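Local coordinates for protein MHC class I antigen (Ctenopharyngodon idella, PDB 5H5Z) that probably presents peptides at the cell surface to T cells, as the heavy chain of a bony fish MHC class I molecule paired with beta-2-microglobulin, at residues N125-T130 against V148-K153; V221-L226 against F234-T239. All coordinates share one frame; numbering follows the deposited sequence.

Contact 1 of 2, residues N125-T130 against V148-K153; sequences NTLTWT and VAEQNK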
loop_
_atom_site.group_PDB
_atom_site.type_symbol
_atom_site.label_atom_id
_atom_site.label_comp_id
_atom_site.label_asym_id
_atom_site.label_seq_id
_atom_site.Cartn_x
_atom_site.Cartn_y
_atom_site.Cartn_z
ATOM N N ASN A 125 -4.811 -26.676 4.794
ATOM C CA ASN A 125 -5.195 -27.969 4.230
ATOM C C ASN A 125 -4.742 -29.127 5.118
ATOM O O ASN A 125 -5.498 -30.072 5.347
ATOM C CB ASN A 125 -4.630 -28.141 2.817
ATOM C CG ASN A 125 -5.278 -27.213 1.805
ATOM O OD1 ASN A 125 -6.246 -26.510 2.106
ATOM N ND2 ASN A 125 -4.747 -27.212 0.590
ATOM N N THR A 126 -3.507 -29.043 5.612
ATOM C CA THR A 126 -2.926 -30.092 6.450
ATOM C C THR A 126 -3.009 -29.764 7.940
ATOM O O THR A 126 -2.623 -30.581 8.781
ATOM C CB THR A 126 -1.450 -30.359 6.088
ATOM O OG1 THR A 126 -0.717 -29.127 6.122
ATOM C CG2 THR A 126 -1.336 -30.981 4.700
ATOM N N LEU A 127 -3.511 -28.570 8.255
ATOM C CA LEU A 127 -3.609 -28.086 9.637
ATOM C C LEU A 127 -2.253 -28.128 10.343
ATOM O O LEU A 127 -2.135 -28.577 11.487
ATOM C CB LEU A 127 -4.683 -28.859 10.418
ATOM C CG LEU A 127 -6.133 -28.568 10.019
ATOM C CD1 LEU A 127 -7.076 -29.637 10.551
ATOM C CD2 LEU A 127 -6.545 -27.187 10.505
ATOM N N THR A 128 -1.230 -27.658 9.633
ATOM C CA THR A 128 0.127 -27.608 10.157
ATOM C C THR A 128 0.730 -26.233 9.901
ATOM O O THR A 128 0.213 -25.457 9.088
ATOM C CB THR A 128 1.034 -28.683 9.516
ATOM O OG1 THR A 128 1.017 -28.543 8.088
ATOM C CG2 THR A 128 0.580 -30.089 9.907
ATOM N N TRP A 129 1.815 -25.940 10.609
ATOM C CA TRP A 129 2.547 -24.695 10.442
ATOM C C TRP A 129 3.892 -24.956 9.787
ATOM O O TRP A 129 4.692 -25.752 10.283
ATOM C CB TRP A 129 2.733 -24.000 11.791
ATOM C CG TRP A 129 1.445 -23.483 12.338
ATOM C CD1 TRP A 129 0.574 -24.143 13.163
ATOM C CD2 TRP A 129 0.859 -22.205 12.076
ATOM N NE1 TRP A 129 -0.513 -23.347 13.439
ATOM C CE2 TRP A 129 -0.368 -22.153 12.782
ATOM C CE3 TRP A 129 1.253 -21.093 11.319
ATOM C CZ2 TRP A 129 -1.199 -21.030 12.758
ATOM C CZ3 TRP A 129 0.426 -19.978 11.289
ATOM C CH2 TRP A 129 -0.792 -19.956 11.999
ATOM N N THR A 130 4.128 -24.292 8.662
ATOM C CA THR A 130 5.414 -24.374 7.984
ATOM C C THR A 130 6.401 -23.450 8.685
ATOM O O THR A 130 6.178 -22.242 8.767
ATOM C CB THR A 130 5.284 -24.009 6.495
ATOM O OG1 THR A 130 4.307 -24.863 5.892
ATOM C CG2 THR A 130 6.622 -24.177 5.764
ATOM N N VAL A 148 -3.674 -24.536 17.230
ATOM C CA VAL A 148 -3.707 -23.164 16.715
ATOM C C VAL A 148 -4.150 -23.114 15.250
ATOM O O VAL A 148 -4.927 -22.235 14.873
ATOM C CB VAL A 148 -2.344 -22.447 16.899
ATOM C CG1 VAL A 148 -2.357 -21.068 16.248
ATOM C CG2 VAL A 148 -2.005 -22.319 18.377
ATOM N N ALA A 149 -3.663 -24.054 14.437
ATOM C CA ALA A 149 -4.054 -24.146 13.022
ATOM C C ALA A 149 -5.560 -24.328 12.866
ATOM O O ALA A 149 -6.200 -23.689 12.021
ATOM C CB ALA A 149 -3.319 -25.287 12.339
ATOM N N GLU A 150 -6.127 -25.203 13.690
ATOM C CA GLU A 150 -7.564 -25.440 13.669
ATOM C C GLU A 150 -8.356 -24.168 13.979
ATOM O O GLU A 150 -9.335 -23.860 13.284
ATOM C CB GLU A 150 -7.941 -26.572 14.633
ATOM C CG GLU A 150 -7.588 -27.975 14.142
ATOM C CD GLU A 150 -6.142 -28.378 14.402
ATOM O OE1 GLU A 150 -5.318 -27.516 14.781
ATOM O OE2 GLU A 150 -5.826 -29.574 14.225
ATOM N N GLN A 151 -7.930 -23.432 15.010
ATOM C CA GLN A 151 -8.617 -22.202 15.416
ATOM C C GLN A 151 -8.553 -21.184 14.290
ATOM O O GLN A 151 -9.567 -20.578 13.925
ATOM C CB GLN A 151 -8.006 -21.615 16.693
ATOM C CG GLN A 151 -8.875 -20.572 17.400
ATOM C CD GLN A 151 -8.868 -19.197 16.746
ATOM O OE1 GLN A 151 -9.880 -18.485 16.765
ATOM N NE2 GLN A 151 -7.731 -18.812 16.171
ATOM N N ASN A 152 -7.347 -21.011 13.752
ATOM C CA ASN A 152 -7.086 -20.059 12.687
ATOM C C ASN A 152 -7.878 -20.383 11.421
ATOM O O ASN A 152 -8.476 -19.491 10.827
ATOM C CB ASN A 152 -5.585 -20.019 12.374
ATOM C CG ASN A 152 -4.771 -19.262 13.416
ATOM O OD1 ASN A 152 -3.586 -19.042 13.212
ATOM N ND2 ASN A 152 -5.397 -18.852 14.522
ATOM N N LYS A 153 -7.882 -21.655 11.020
ATOM C CA LYS A 153 -8.717 -22.124 9.904
ATOM C C LYS A 153 -10.203 -21.842 10.145
ATOM O O LYS A 153 -10.904 -21.372 9.237
ATOM C CB LYS A 153 -8.478 -23.616 9.641
ATOM C CG LYS A 153 -9.354 -24.236 8.560
ATOM C CD LYS A 153 -9.210 -25.751 8.562
ATOM C CE LYS A 153 -10.187 -26.429 7.614
ATOM N NZ LYS A 153 -9.799 -26.260 6.186
HETATM O O HOH W 1 -2.631 -28.264 14.329
HETATM O O HOH W 2 -1.664 -25.767 15.042
#
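The first turns of helix 148-170, residues 148-153, run almost square to strand 128-130, at 97° with the short axes 8.7 Å apart, where the outermost strand of the class I peptide-binding platform passes beneath a helix of the groove wall. A G1 beta bulge, in which Leu127 and Thr128 both face Asp123, leads into the strand. Ala149 sits closest to the backbone, its CB 3.6 Å from Leu127 O. The Leu127 side chain, its CG anti to the carbonyl carbon, crosses Glu150 and Lys153 at about right angles and sets CD2 3.6 Å from Lys153 CD. The Lys153 chain stays extended up to its last torsion, which turns NZ to a salt bridge with Glu157. No direct hydrogen bond joins the segments; water does. One water lies within hydrogen-bonding distance of Leu127 O and Glu150 OE1, while a second accepts from Ala149 N and, weakly, from Trp129 NE1. The buried indole, met edge-to-face by Trp143, crosses Val148, which packs on the bound peptide, with Trp129 CZ2 3.7 Å from Val148 CG1. The Asn152 amide stands 82° from the ring plane, and its OD1 meets the indole edge in plane, 3.1 Å from Trp129 CZ2.

Contact 2 of 2, residues V221-L226 against F234-T239; sequences VDLGEL and FQRMST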
loop_
_atom_site.group_PDB
_atom_site.type_symbol
_atom_site.label_atom_id
_atom_site.label_comp_id
_atom_site.label_asym_id
_atom_site.label_seq_id
_atom_site.Cartn_x
_atom_site.Cartn_y
_atom_site.Cartn_z
ATOM N N VAL A 221 9.147 2.304 -25.668
ATOM C CA VAL A 221 8.087 2.489 -24.683
ATOM C C VAL A 221 8.601 2.134 -23.291
ATOM O O VAL A 221 9.261 1.107 -23.104
ATOM C CB VAL A 221 6.842 1.636 -25.034
ATOM C CG1 VAL A 221 5.800 1.684 -23.921
ATOM C CG2 VAL A 221 6.238 2.094 -26.358
ATOM N N ASP A 222 8.307 3.001 -22.327
ATOM C CA ASP A 222 8.642 2.762 -20.923
ATOM C C ASP A 222 7.381 2.866 -20.063
ATOM O O ASP A 222 6.922 3.965 -19.751
ATOM C CB ASP A 222 9.711 3.760 -20.459
ATOM C CG ASP A 222 10.093 3.590 -18.996
ATOM O OD1 ASP A 222 9.901 2.488 -18.434
ATOM O OD2 ASP A 222 10.597 4.569 -18.405
ATOM N N LEU A 223 6.827 1.715 -19.686
ATOM C CA LEU A 223 5.625 1.665 -18.857
ATOM C C LEU A 223 5.963 1.820 -17.372
ATOM O O LEU A 223 6.721 1.025 -16.808
ATOM C CB LEU A 223 4.859 0.358 -19.098
ATOM C CG LEU A 223 3.565 0.103 -18.318
ATOM C CD1 LEU A 223 2.502 1.139 -18.650
ATOM C CD2 LEU A 223 3.050 -1.299 -18.605
ATOM N N GLY A 224 5.395 2.854 -16.755
ATOM C CA GLY A 224 5.600 3.125 -15.337
ATOM C C GLY A 224 4.852 2.151 -14.445
ATOM O O GLY A 224 4.003 1.385 -14.909
ATOM N N GLU A 225 5.176 2.176 -13.158
ATOM C CA GLU A 225 4.504 1.316 -12.189
ATOM C C GLU A 225 3.138 1.881 -11.827
ATOM O O GLU A 225 2.904 3.086 -11.945
ATOM C CB GLU A 225 5.356 1.161 -10.926
ATOM C CG GLU A 225 6.744 0.584 -11.186
ATOM C CD GLU A 225 7.658 0.639 -9.976
ATOM O OE1 GLU A 225 8.694 -0.057 -9.991
ATOM O OE2 GLU A 225 7.349 1.371 -9.010
ATOM N N LEU A 226 2.240 0.998 -11.394
ATOM C CA LEU A 226 0.986 1.405 -10.768
ATOM C C LEU A 226 1.312 2.141 -9.473
ATOM O O LEU A 226 2.088 1.642 -8.649
ATOM C CB LEU A 226 0.104 0.180 -10.479
ATOM C CG LEU A 226 -1.238 0.381 -9.768
ATOM C CD1 LEU A 226 -2.228 1.165 -10.624
ATOM C CD2 LEU A 226 -1.839 -0.960 -9.377
ATOM N N PHE A 234 -5.989 5.457 -8.155
ATOM C CA PHE A 234 -4.674 5.063 -8.642
ATOM C C PHE A 234 -4.257 5.862 -9.854
ATOM O O PHE A 234 -5.091 6.518 -10.490
ATOM C CB PHE A 234 -4.681 3.580 -8.986
ATOM C CG PHE A 234 -4.809 2.702 -7.788
ATOM C CD1 PHE A 234 -6.064 2.316 -7.315
ATOM C CD2 PHE A 234 -3.673 2.293 -7.102
ATOM C CE1 PHE A 234 -6.182 1.512 -6.189
ATOM C CE2 PHE A 234 -3.782 1.492 -5.969
ATOM C CZ PHE A 234 -5.036 1.102 -5.514
ATOM N N GLN A 235 -2.964 5.805 -10.166
ATOM C CA GLN A 235 -2.454 6.404 -11.396
ATOM C C GLN A 235 -1.368 5.526 -12.001
ATOM O O GLN A 235 -0.800 4.668 -11.320
ATOM C CB GLN A 235 -1.950 7.831 -11.149
ATOM C CG GLN A 235 -0.721 7.953 -10.262
ATOM C CD GLN A 235 -0.092 9.325 -10.368
ATOM O OE1 GLN A 235 0.857 9.522 -11.124
ATOM N NE2 GLN A 235 -0.640 10.291 -9.639
ATOM N N ARG A 236 -1.104 5.737 -13.287
ATOM C CA ARG A 236 -0.046 5.038 -14.013
ATOM C C ARG A 236 0.287 5.841 -15.260
ATOM O O ARG A 236 -0.571 6.540 -15.809
ATOM C CB ARG A 236 -0.488 3.622 -14.402
ATOM C CG ARG A 236 0.660 2.683 -14.725
ATOM C CD ARG A 236 0.212 1.234 -14.826
ATOM N NE ARG A 236 1.366 0.351 -14.986
ATOM C CZ ARG A 236 1.331 -0.974 -14.885
ATOM N NH1 ARG A 236 0.191 -1.599 -14.618
ATOM N NH2 ARG A 236 2.446 -1.677 -15.048
ATOM N N MET A 237 1.531 5.744 -15.708
ATOM C CA MET A 237 1.925 6.415 -16.938
ATOM C C MET A 237 2.820 5.552 -17.812
ATOM O O MET A 237 3.450 4.603 -17.341
ATOM C CB MET A 237 2.592 7.761 -16.636
ATOM C CG MET A 237 4.001 7.661 -16.072
ATOM S SD MET A 237 4.506 9.248 -15.405
ATOM C CE MET A 237 6.279 9.154 -15.646
ATOM N N SER A 238 2.856 5.889 -19.095
ATOM C CA SER A 238 3.801 5.289 -20.027
ATOM C C SER A 238 4.480 6.396 -20.808
ATOM O O SER A 238 3.862 7.409 -21.121
ATOM C CB SER A 238 3.094 4.336 -20.988
ATOM O OG SER A 238 4.028 3.737 -21.869
ATOM N N THR A 239 5.751 6.191 -21.127
ATOM C CA THR A 239 6.546 7.203 -21.806
ATOM C C THR A 239 7.051 6.656 -23.135
ATOM O O THR A 239 7.620 5.564 -23.182
ATOM C CB THR A 239 7.737 7.648 -20.929
ATOM O OG1 THR A 239 7.249 8.133 -19.670
ATOM C CG2 THR A 239 8.534 8.751 -21.603
HETATM O O HOH W 3 6.806 6.116 -17.965
HETATM O O HOH W 4 5.361 -1.363 -15.458
HETATM O O HOH W 5 3.504 5.299 -13.426
#
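Four hydrogen bonds tie 221-226 to 234-239, three between backbones and one from a side chain. Asp222 and Thr239 form an antiparallel hydrogen-bonded pair: Asp222 N reaches Thr239 O at 2.8 Å in the carbonyl plane, whereas Thr239 N approaches Asp222 O from above its plane. Gly224 N then meets Met237 O at 2.7 Å, nearly along the C=O axis. Direct backbone bonding lapses over Glu225, where a water bridges Glu225 O and Met237 N, and resumes between Gln235 and Leu227. Arg236 supplies the fourth bond. Its chain, extended from CG to NE with CG anti to the backbone N, brings NE 2.8 Å from Gly224 O, in the carbonyl plane and at the edge of the guanidinium. NH2 donates to a water that also donates to Leu223 O, and Leu223 CD2 lies 3.6 Å from Arg236 NH2, the two chains crossing at about a right angle. Leu226 N stands over one guanidinium face. At the far end Leu226 CD1 packs 3.8 Å from Phe234 CB. Farther out, Ser238 OG, 3.4 Å from Val221 CG1, is held by Trp210 NE1, and strand 194-201 pairs with the other edge of 234-239. Glu225 makes a salt bridge to Lys7 of beta-2-microglobulin. This is an antiparallel hairpin whose edge strand, 221-228, is broken by a bulge or short loop, in the four-stranded sheet of an immunoglobulin C1-set domain.

How the contacts relate
Contact 1 precedes contact 2 along the chain, with no overlap, and the two lie on opposite sides of the chain's centre. Their own centres are 40 Å apart and their nearest atoms about 27 Å. They share no sheet: 125-130 leads into the last strand of the eight-stranded platform, beneath helix 148-170, whereas 221-226 and 234-239 belong to a four-stranded sheet of the immunoglobulin-like domain. One chain thus joins the peptide-binding platform, where contact 1 lies, to the immunoglobulin-like domain, where contact 2 lies. Each meets a different partner of the class I complex: contact 1 borders the bound peptide and contact 2 borders beta-2-microglobulin.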